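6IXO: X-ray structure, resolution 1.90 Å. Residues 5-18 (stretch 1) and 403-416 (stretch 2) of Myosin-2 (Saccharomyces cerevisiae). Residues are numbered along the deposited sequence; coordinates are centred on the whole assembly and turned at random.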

ATOM      1  N   ASN A   5     -44.141  13.236  11.685  1.00105.30           N
ATOM      2  CA  ASN A   5     -44.997  12.192  11.133  1.00102.33           C
ATOM      3  C   ASN A   5     -44.191  11.214  10.285  1.00 96.57           C
ATOM      4  O   ASN A   5     -43.533  11.610   9.324  1.00 94.28           O
ATOM      5  N   ALA A   6     -44.276   9.935  10.648  1.00 91.73           N
ATOM      6  CA  ALA A   6     -43.529   8.864   9.994  1.00 83.40           C
ATOM      7  C   ALA A   6     -43.857   8.720   8.506  1.00 76.90           C
ATOM      8  O   ALA A   6     -42.984   8.424   7.690  1.00 68.73           O
ATOM      9  N   THR A   7     -45.120   8.916   8.156  1.00 76.45           N
ATOM     10  CA  THR A   7     -45.558   8.747   6.777  1.00 76.58           C
ATOM     11  C   THR A   7     -45.026   9.868   5.885  1.00 73.95           C
ATOM     12  O   THR A   7     -44.581   9.616   4.766  1.00 73.30           O
ATOM     13  N   GLN A   8     -45.080  11.099   6.384  1.00 71.07           N
ATOM     14  CA  GLN A   8     -44.541  12.242   5.659  1.00 72.56           C
ATOM     15  C   GLN A   8     -43.009  12.158   5.514  1.00 66.25           C
ATOM     16  O   GLN A   8     -42.469  12.466   4.453  1.00 63.51           O
ATOM     17  N   ILE A   9     -42.320  11.723   6.565  1.00 61.36           N
ATOM     18  CA  ILE A   9     -40.885  11.462   6.460  1.00 59.33           C
ATOM     19  C   ILE A   9     -40.626  10.377   5.431  1.00 59.82           C
ATOM     20  O   ILE A   9     -39.750  10.520   4.590  1.00 53.56           O
ATOM     21  N   ASN A  10     -41.412   9.305   5.473  1.00 62.79           N
ATOM     22  CA  ASN A  10     -41.241   8.242   4.493  1.00 62.72           C
ATOM     23  C   ASN A  10     -41.505   8.677   3.059  1.00 58.89           C
ATOM     24  O   ASN A  10     -40.764   8.275   2.153  1.00 57.45           O
ATOM     25  N   GLU A  11     -42.570   9.446   2.837  1.00 55.26           N
ATOM     26  CA  GLU A  11     -42.829   9.920   1.488  1.00 59.59           C
ATOM     27  C   GLU A  11     -41.668  10.770   0.974  1.00 54.46           C
ATOM     28  O   GLU A  11     -41.214  10.575  -0.141  1.00 64.10           O
ATOM     29  N   GLU A  12     -41.228  11.729   1.779  1.00 59.47           N
ATOM     30  CA  GLU A  12     -40.139  12.617   1.355  1.00 55.99           C
ATOM     31  C   GLU A  12     -38.880  11.804   1.092  1.00 53.76           C
ATOM     32  O   GLU A  12     -38.179  12.056   0.105  1.00 52.59           O
ATOM     33  N   LEU A  13     -38.586  10.823   1.949  1.00 52.21           N
ATOM     34  CA  LEU A  13     -37.393   9.991   1.752  1.00 53.17           C
ATOM     35  C   LEU A  13     -37.474   9.288   0.415  1.00 52.62           C
ATOM     36  O   LEU A  13     -36.516   9.246  -0.353  1.00 50.59           O
ATOM     37  N   TYR A  14     -38.662   8.746   0.147  1.00 53.20           N
ATOM     38  CA  TYR A  14     -38.886   7.965  -1.047  1.00 54.95           C
ATOM     39  C   TYR A  14     -38.648   8.771  -2.309  1.00 54.74           C
ATOM     40  O   TYR A  14     -37.991   8.304  -3.235  1.00 52.05           O
ATOM     41  N   ARG A  15     -39.203   9.974  -2.361  1.00 51.11           N
ATOM     42  CA  ARG A  15     -38.972  10.845  -3.508  1.00 53.42           C
ATOM     43  C   ARG A  15     -37.508  11.241  -3.632  1.00 53.37           C
ATOM     44  O   ARG A  15     -37.005  11.418  -4.746  1.00 58.51           O
ATOM     45  N   LEU A  16     -36.816  11.411  -2.512  1.00 49.60           N
ATOM     46  CA  LEU A  16     -35.366  11.747  -2.629  1.00 51.32           C
ATOM     47  C   LEU A  16     -34.601  10.578  -3.222  1.00 50.87           C
ATOM     48  O   LEU A  16     -33.690  10.750  -4.029  1.00 50.90           O
ATOM     49  N   LEU A  17     -34.975   9.368  -2.832  1.00 52.69           N
ATOM     50  CA  LEU A  17     -34.182   8.207  -3.221  1.00 54.34           C
ATOM     51  C   LEU A  17     -34.478   7.748  -4.655  1.00 60.06           C
ATOM     52  O   LEU A  17     -33.577   7.272  -5.345  1.00 60.28           O
ATOM     53  N   GLU A  18     -35.718   7.916  -5.119  1.00 59.23           N
ATOM     54  CA  GLU A  18     -36.060   7.486  -6.478  1.00 67.14           C
ATOM     55  C   GLU A  18     -35.482   8.441  -7.532  1.00 70.32           C
ATOM     56  O   GLU A  18     -35.347   8.079  -8.698  1.00 68.28           O
ATOM     57  N   PRO A 403     -27.183  18.773  -1.152  1.00 36.92           N
ATOM     58  CA  PRO A 403     -28.544  19.062  -0.662  1.00 32.36           C
ATOM     59  C   PRO A 403     -29.419  17.822  -0.448  1.00 38.99           C
ATOM     60  O   PRO A 403     -30.009  17.653   0.628  1.00 34.95           O
ATOM     61  N   SER A 404     -29.529  16.983  -1.468  1.00 33.22           N
ATOM     62  CA  SER A 404     -30.411  15.820  -1.364  1.00 33.52           C
ATOM     63  C   SER A 404     -29.853  14.810  -0.378  1.00 36.87           C
ATOM     64  O   SER A 404     -30.557  14.231   0.450  1.00 36.83           O
ATOM     65  N   THR A 405     -28.547  14.611  -0.465  1.00 33.87           N
ATOM     66  CA  THR A 405     -27.920  13.611   0.356  1.00 34.54           C
ATOM     67  C   THR A 405     -28.070  13.993   1.803  1.00 34.05           C
ATOM     68  O   THR A 405     -28.381  13.156   2.643  1.00 38.05           O
ATOM     69  N   LYS A 406     -27.849  15.273   2.090  1.00 34.25           N
ATOM     70  CA  LYS A 406     -27.974  15.780   3.453  1.00 37.84           C
ATOM     71  C   LYS A 406     -29.430  15.681   3.950  1.00 39.67           C
ATOM     72  O   LYS A 406     -29.697  15.415   5.136  1.00 37.01           O
ATOM     73  N   ARG A 407     -30.380  15.889   3.051  1.00 30.16           N
ATOM     74  CA  ARG A 407     -31.784  15.815   3.534  1.00 30.85           C
ATOM     75  C   ARG A 407     -32.117  14.366   3.898  1.00 36.39           C
ATOM     76  O   ARG A 407     -32.769  14.094   4.911  1.00 38.33           O
ATOM     77  N   ILE A 408     -31.631  13.430   3.078  1.00 40.48           N
ATOM     78  CA  ILE A 408     -31.841  12.011   3.357  1.00 40.75           C
ATOM     79  C   ILE A 408     -31.259  11.664   4.727  1.00 41.22           C
ATOM     80  O   ILE A 408     -31.924  11.076   5.585  1.00 40.67           O
ATOM     81  N   VAL A 409     -30.007  12.039   4.941  1.00 36.62           N
ATOM     82  CA  VAL A 409     -29.387  11.740   6.212  1.00 37.88           C
ATOM     83  C   VAL A 409     -30.128  12.387   7.370  1.00 43.44           C
ATOM     84  O   VAL A 409     -30.335  11.741   8.399  1.00 45.98           O
ATOM     85  N   ASP A 410     -30.582  13.629   7.202  1.00 44.20           N
ATOM     86  CA  ASP A 410     -31.350  14.280   8.265  1.00 47.70           C
ATOM     87  C   ASP A 410     -32.680  13.574   8.532  1.00 50.83           C
ATOM     88  O   ASP A 410     -33.142  13.502   9.680  1.00 50.60           O
ATOM     89  N   LEU A 411     -33.319  13.087   7.472  1.00 45.62           N
ATOM     90  CA  LEU A 411     -34.632  12.460   7.633  1.00 47.13           C
ATOM     91  C   LEU A 411     -34.449  11.099   8.292  1.00 50.75           C
ATOM     92  O   LEU A 411     -35.182  10.744   9.194  1.00 52.22           O
ATOM     93  N   VAL A 412     -33.449  10.343   7.848  1.00 46.47           N
ATOM     94  CA  VAL A 412     -33.132   9.083   8.499  1.00 52.66           C
ATOM     95  C   VAL A 412     -32.875   9.313   9.982  1.00 58.29           C
ATOM     96  O   VAL A 412     -33.436   8.626  10.845  1.00 58.45           O
ATOM     97  N   ALA A 413     -32.045  10.312  10.268  1.00 57.08           N
ATOM     98  CA  ALA A 413     -31.722  10.662  11.645  1.00 58.12           C
ATOM     99  C   ALA A 413     -32.969  10.995  12.477  1.00 67.50           C
ATOM    100  O   ALA A 413     -33.012  10.693  13.664  1.00 73.66           O
ATOM    101  N   GLN A 414     -33.983  11.604  11.865  1.00 69.68           N
ATOM    102  CA  GLN A 414     -35.215  11.941  12.592  1.00 74.32           C
ATOM    103  C   GLN A 414     -36.015  10.705  12.978  1.00 78.73           C
ATOM    104  O   GLN A 414     -36.697  10.701  14.001  1.00 85.98           O
ATOM    105  N   GLN A 415     -35.942   9.660  12.161  1.00 74.75           N
ATOM    106  CA  GLN A 415     -36.684   8.436  12.438  1.00 77.39           C
ATOM    107  C   GLN A 415     -36.139   7.679  13.631  1.00 87.30           C
ATOM    108  O   GLN A 415     -36.781   6.767  14.137  1.00 94.22           O
ATOM    109  N   VAL A 416     -34.954   8.064  14.079  1.00 91.13           N
ATOM    110  CA  VAL A 416     -34.350   7.444  15.248  1.00 95.41           C
ATOM    111  C   VAL A 416     -35.026   7.944  16.528  1.00101.63           C
ATOM    112  O   VAL A 416     -35.538   7.152  17.317  1.00106.06           O
TER

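Two helices nearly 400 residues apart in sequence pack side by side here, running roughly antiparallel at 150° with their axes 10.0 Å apart at closest approach. The register repeats every three to four residues: Ala-6 lies by Gln-415, Ile-9 by Leu-411, Leu-13 by Ile-408 and Leu-16 by Ser-404.

The apolar seam is built on knobs entering holes from both helices. Leu-411 points toward the first helix with chi1 m and chi2 t, and sits among Ile-9, Glu-12, Leu-13 and Leu-16; its CD1 lies 3.8 Å from CD1 of Leu-16, and its CD2 4.1 Å from CG2 of Ile-9. Leu-16, also m and t and directed toward its partner, returns the favour by filling the hole formed by Ser-404, Arg-407, Ile-408 and Leu-411. Leu-13 leaves its backbone sideways, yet its end comes nearer, and a chi1 of -97°, between wells, accompanies its place among Ile-408, Leu-411, Val-412 and Gln-415. Its CD2 reaches CG2 of Ile-408 at 3.8 Å and CG2 of Val-412 at 4.2 Å. Ile-408 (m, t) likewise starts sideways and reaches in, so that its CD1 meets CD2 of Leu-17 at 3.5 Å and its CG1 meets CB of Leu-16 at 3.7 Å. Ile-9, m and t, points toward the second helix.

Long polar residues contribute carbon as well as charge. Glu-12, extended with chi1 and chi2 both t, lays its CG 3.6 Å from CD1 of Leu-411, while Arg-407, with chi1 t and chi2 p, brings its CG to 3.5 Å from CD1 of Leu-16. Their ends then join in a two-pronged salt bridge: Arg-407 NE donates to Glu-12 OE2 at 3.0 Å, almost straight at 171°, and Arg-407 NH2 donates to Glu-12 OE1, also at 3.0 Å. The carboxylate thus meets the guanidinium edge rather than its face.

The neutral polar pair is Gln-415 and Asn-10. Gln-415 (m, t) enters as a knob among Ala-6, Ile-9, Asn-10 and Leu-13, and its NE2 donates to Asn-10 OD1 at 2.9 Å; its OE1 is satisfied elsewhere in the structure. Asn-10 has its CA-to-CB bond directed away, but chi1 m goes with an end that comes back within reach.

One water links the helices near Ser-404, donating to Leu-16 O at 2.8 Å and making a weak bond with Ser-404 OG at 3.3 Å. The rule to read is a leucine-rich seam flanked by polar pairs, Glu-12 with Arg-407 and Asn-10 with Gln-415, joined at their tips; in Glu-12 and Arg-407 the stems pack too.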

ATOM      1  CB  ASN A   5     -46.127  12.798  10.298  1.00103.32           C
ATOM      2  CG  ASN A   5     -46.953  11.743   9.577  1.00104.46           C
ATOM      3  OD1 ASN A   5     -47.037  10.593  10.011  1.00103.76           O
ATOM      4  ND2 ASN A   5     -47.574  12.136   8.472  1.00106.95           N
ATOM      5  CB  ALA A   6     -43.786   7.539  10.713  1.00 81.55           C
ATOM      6  CB  THR A   7     -47.087   8.702   6.677  1.00 82.90           C
ATOM      7  OG1 THR A   7     -47.600   7.781   7.651  1.00 79.35           O
ATOM      8  CG2 THR A   7     -47.508   8.274   5.271  1.00 85.83           C
ATOM      9  CB  GLN A   8     -44.945  13.548   6.347  1.00 78.49           C
ATOM     10  CG  GLN A   8     -46.358  13.977   6.052  1.00 88.56           C
ATOM     11  CD  GLN A   8     -46.702  15.311   6.693  1.00 98.32           C
ATOM     12  OE1 GLN A   8     -45.810  16.111   7.001  1.00100.87           O
ATOM     13  NE2 GLN A   8     -47.999  15.559   6.903  1.00101.37           N
ATOM     14  CB  ILE A   9     -40.274  11.050   7.807  1.00 61.11           C
ATOM     15  CG1 ILE A   9     -40.354  12.236   8.774  1.00 69.94           C
ATOM     16  CG2 ILE A   9     -38.827  10.525   7.618  1.00 60.33           C
ATOM     17  CD1 ILE A   9     -39.469  12.082   9.976  1.00 75.00           C
ATOM     18  CB  ASN A  10     -42.131   7.048   4.818  1.00 65.67           C
ATOM     19  CG  ASN A  10     -41.502   6.122   5.832  1.00 68.66           C
ATOM     20  OD1 ASN A  10     -40.334   6.279   6.192  1.00 65.59           O
ATOM     21  ND2 ASN A  10     -42.271   5.138   6.293  1.00 75.07           N
ATOM     22  CB  GLU A  11     -44.100  10.741   1.407  1.00 70.33           C
ATOM     23  CG  GLU A  11     -44.390  11.236  -0.003  1.00 87.97           C
ATOM     24  CD  GLU A  11     -45.811  11.747  -0.154  1.00105.27           C
ATOM     25  OE1 GLU A  11     -46.490  11.929   0.884  1.00109.64           O
ATOM     26  OE2 GLU A  11     -46.251  11.960  -1.305  1.00113.27           O
ATOM     27  CB  GLU A  12     -39.862  13.721   2.383  1.00 58.20           C
ATOM     28  CG  GLU A  12     -38.742  14.686   1.928  1.00 54.56           C
ATOM     29  CD  GLU A  12     -38.543  15.925   2.801  1.00 58.57           C
ATOM     30  OE1 GLU A  12     -39.092  16.025   3.928  1.00 55.56           O
ATOM     31  OE2 GLU A  12     -37.817  16.821   2.329  1.00 54.40           O
ATOM     32  CB  LEU A  13     -37.239   8.945   2.848  1.00 54.68           C
ATOM     33  CG  LEU A  13     -36.315   9.266   4.003  1.00 55.98           C
ATOM     34  CD1 LEU A  13     -36.500   8.204   5.075  1.00 55.04           C
ATOM     35  CD2 LEU A  13     -34.826   9.352   3.510  1.00 44.23           C
ATOM     36  CB  TYR A  14     -40.323   7.412  -1.062  1.00 62.94           C
ATOM     37  CG  TYR A  14     -40.538   6.442  -2.188  1.00 68.78           C
ATOM     38  CD1 TYR A  14     -40.980   6.879  -3.434  1.00 74.00           C
ATOM     39  CD2 TYR A  14     -40.269   5.084  -2.017  1.00 68.15           C
ATOM     40  CE1 TYR A  14     -41.163   5.991  -4.477  1.00 74.65           C
ATOM     41  CE2 TYR A  14     -40.462   4.184  -3.053  1.00 68.29           C
ATOM     42  CZ  TYR A  14     -40.897   4.646  -4.281  1.00 72.28           C
ATOM     43  OH  TYR A  14     -41.082   3.762  -5.317  1.00 74.59           O
ATOM     44  CB  ARG A  15     -39.824  12.102  -3.413  1.00 56.50           C
ATOM     45  CG  ARG A  15     -41.316  11.836  -3.327  1.00 75.16           C
ATOM     46  CD  ARG A  15     -41.778  10.893  -4.438  1.00 91.68           C
ATOM     47  NE  ARG A  15     -43.242  10.839  -4.558  1.00105.98           N
ATOM     48  CZ  ARG A  15     -43.898  10.195  -5.524  1.00105.60           C
ATOM     49  NH1 ARG A  15     -43.224   9.540  -6.466  1.00105.75           N
ATOM     50  NH2 ARG A  15     -45.227  10.210  -5.549  1.00104.57           N
ATOM     51  CB  LEU A  16     -34.775  12.141  -1.276  1.00 44.78           C
ATOM     52  CG  LEU A  16     -35.263  13.513  -0.789  1.00 54.09           C
ATOM     53  CD1 LEU A  16     -35.086  13.685   0.712  1.00 50.66           C
ATOM     54  CD2 LEU A  16     -34.562  14.658  -1.552  1.00 53.75           C
ATOM     55  CB  LEU A  17     -34.401   7.074  -2.229  1.00 52.08           C
ATOM     56  CG  LEU A  17     -33.895   7.420  -0.825  1.00 52.02           C
ATOM     57  CD1 LEU A  17     -34.526   6.520   0.249  1.00 53.48           C
ATOM     58  CD2 LEU A  17     -32.381   7.332  -0.753  1.00 48.55           C
ATOM     59  CB  GLU A  18     -37.595   7.343  -6.642  1.00 58.76           C
ATOM     60  CG  GLU A  18     -38.323   8.482  -7.356  1.00 64.50           C
ATOM     61  CD  GLU A  18     -39.865   8.328  -7.271  1.00100.20           C
ATOM     62  OE1 GLU A  18     -40.594   9.347  -7.254  1.00 98.12           O
ATOM     63  OE2 GLU A  18     -40.358   7.179  -7.218  1.00102.19           O
ATOM     64  CB  PRO A 403     -29.131  19.944  -1.762  1.00 38.22           C
ATOM     65  CG  PRO A 403     -27.893  20.622  -2.410  1.00 39.46           C
ATOM     66  CD  PRO A 403     -26.780  19.603  -2.306  1.00 38.35           C
ATOM     67  CB  SER A 404     -30.593  15.156  -2.735  1.00 38.92           C
ATOM     68  OG  SER A 404     -31.488  15.918  -3.518  1.00 39.70           O
ATOM     69  CB  THR A 405     -26.405  13.461   0.005  1.00 36.49           C
ATOM     70  OG1 THR A 405     -26.283  13.076  -1.361  1.00 41.05           O
ATOM     71  CG2 THR A 405     -25.804  12.408   0.855  1.00 39.11           C
ATOM     72  CB  LYS A 406     -27.485  17.225   3.523  1.00 42.16           C
ATOM     73  CG  LYS A 406     -27.777  17.934   4.838  1.00 50.30           C
ATOM     74  CD  LYS A 406     -26.943  19.200   4.962  1.00 60.84           C
ATOM     75  CE  LYS A 406     -27.629  20.277   5.793  1.00 67.07           C
ATOM     76  NZ  LYS A 406     -28.225  19.735   7.047  1.00 71.35           N
ATOM     77  CB  ARG A 407     -32.738  16.342   2.483  1.00 31.11           C
ATOM     78  CG  ARG A 407     -34.200  16.257   2.935  1.00 31.39           C
ATOM     79  CD  ARG A 407     -34.437  17.076   4.207  1.00 34.55           C
ATOM     80  NE  ARG A 407     -35.868  17.196   4.521  1.00 36.94           N
ATOM     81  CZ  ARG A 407     -36.322  17.593   5.699  1.00 37.97           C
ATOM     82  NH1 ARG A 407     -35.465  17.927   6.657  1.00 40.76           N
ATOM     83  NH2 ARG A 407     -37.628  17.675   5.918  1.00 42.05           N
ATOM     84  CB  ILE A 408     -31.198  11.114   2.279  1.00 39.34           C
ATOM     85  CG1 ILE A 408     -31.936  11.237   0.937  1.00 39.85           C
ATOM     86  CG2 ILE A 408     -31.170   9.664   2.725  1.00 39.78           C
ATOM     87  CD1 ILE A 408     -31.176  10.609  -0.250  1.00 41.35           C
ATOM     88  CB  VAL A 409     -27.890  12.161   6.205  1.00 43.61           C
ATOM     89  CG1 VAL A 409     -27.311  12.020   7.574  1.00 44.37           C
ATOM     90  CG2 VAL A 409     -27.141  11.289   5.231  1.00 41.16           C
ATOM     91  CB  ASP A 410     -31.624  15.758   7.937  1.00 51.37           C
ATOM     92  CG  ASP A 410     -30.341  16.605   7.860  1.00 60.02           C
ATOM     93  OD1 ASP A 410     -29.254  16.123   8.260  1.00 65.34           O
ATOM     94  OD2 ASP A 410     -30.428  17.766   7.399  1.00 59.57           O
ATOM     95  CB  LEU A 411     -35.349  12.323   6.292  1.00 42.13           C
ATOM     96  CG  LEU A 411     -35.929  13.604   5.703  1.00 41.44           C
ATOM     97  CD1 LEU A 411     -36.287  13.364   4.259  1.00 40.11           C
ATOM     98  CD2 LEU A 411     -37.132  14.087   6.511  1.00 43.75           C
ATOM     99  CB  VAL A 412     -31.907   8.410   7.880  1.00 51.17           C
ATOM    100  CG1 VAL A 412     -31.414   7.310   8.791  1.00 53.46           C
ATOM    101  CG2 VAL A 412     -32.250   7.877   6.499  1.00 45.97           C
ATOM    102  CB  ALA A 413     -30.736  11.822  11.663  1.00 53.84           C
ATOM    103  CB  GLN A 414     -36.113  12.872  11.773  1.00 73.97           C
ATOM    104  CG  GLN A 414     -35.560  14.267  11.590  1.00 74.54           C
ATOM    105  CD  GLN A 414     -36.480  15.158  10.780  1.00 74.94           C
ATOM    106  OE1 GLN A 414     -37.700  14.975  10.779  1.00 74.80           O
ATOM    107  NE2 GLN A 414     -35.897  16.136  10.088  1.00 72.39           N
ATOM    108  CB  GLN A 415     -36.684   7.534  11.220  1.00 71.75           C
ATOM    109  CG  GLN A 415     -37.301   8.205  10.033  1.00 74.44           C
ATOM    110  CD  GLN A 415     -37.610   7.232   8.932  1.00 79.21           C
ATOM    111  OE1 GLN A 415     -36.706   6.601   8.376  1.00 82.48           O
ATOM    112  NE2 GLN A 415     -38.898   7.091   8.609  1.00 80.63           N
ATOM    113  CB  VAL A 416     -32.837   7.725  15.307  1.00 87.11           C
ATOM    114  CG1 VAL A 416     -32.235   7.157  16.586  1.00 89.45           C
ATOM    115  CG2 VAL A 416     -32.150   7.158  14.072  1.00 79.09           C
TER
HETATM  116  O   HOH W   1     -32.704  13.183  -4.971  1.00 45.75           O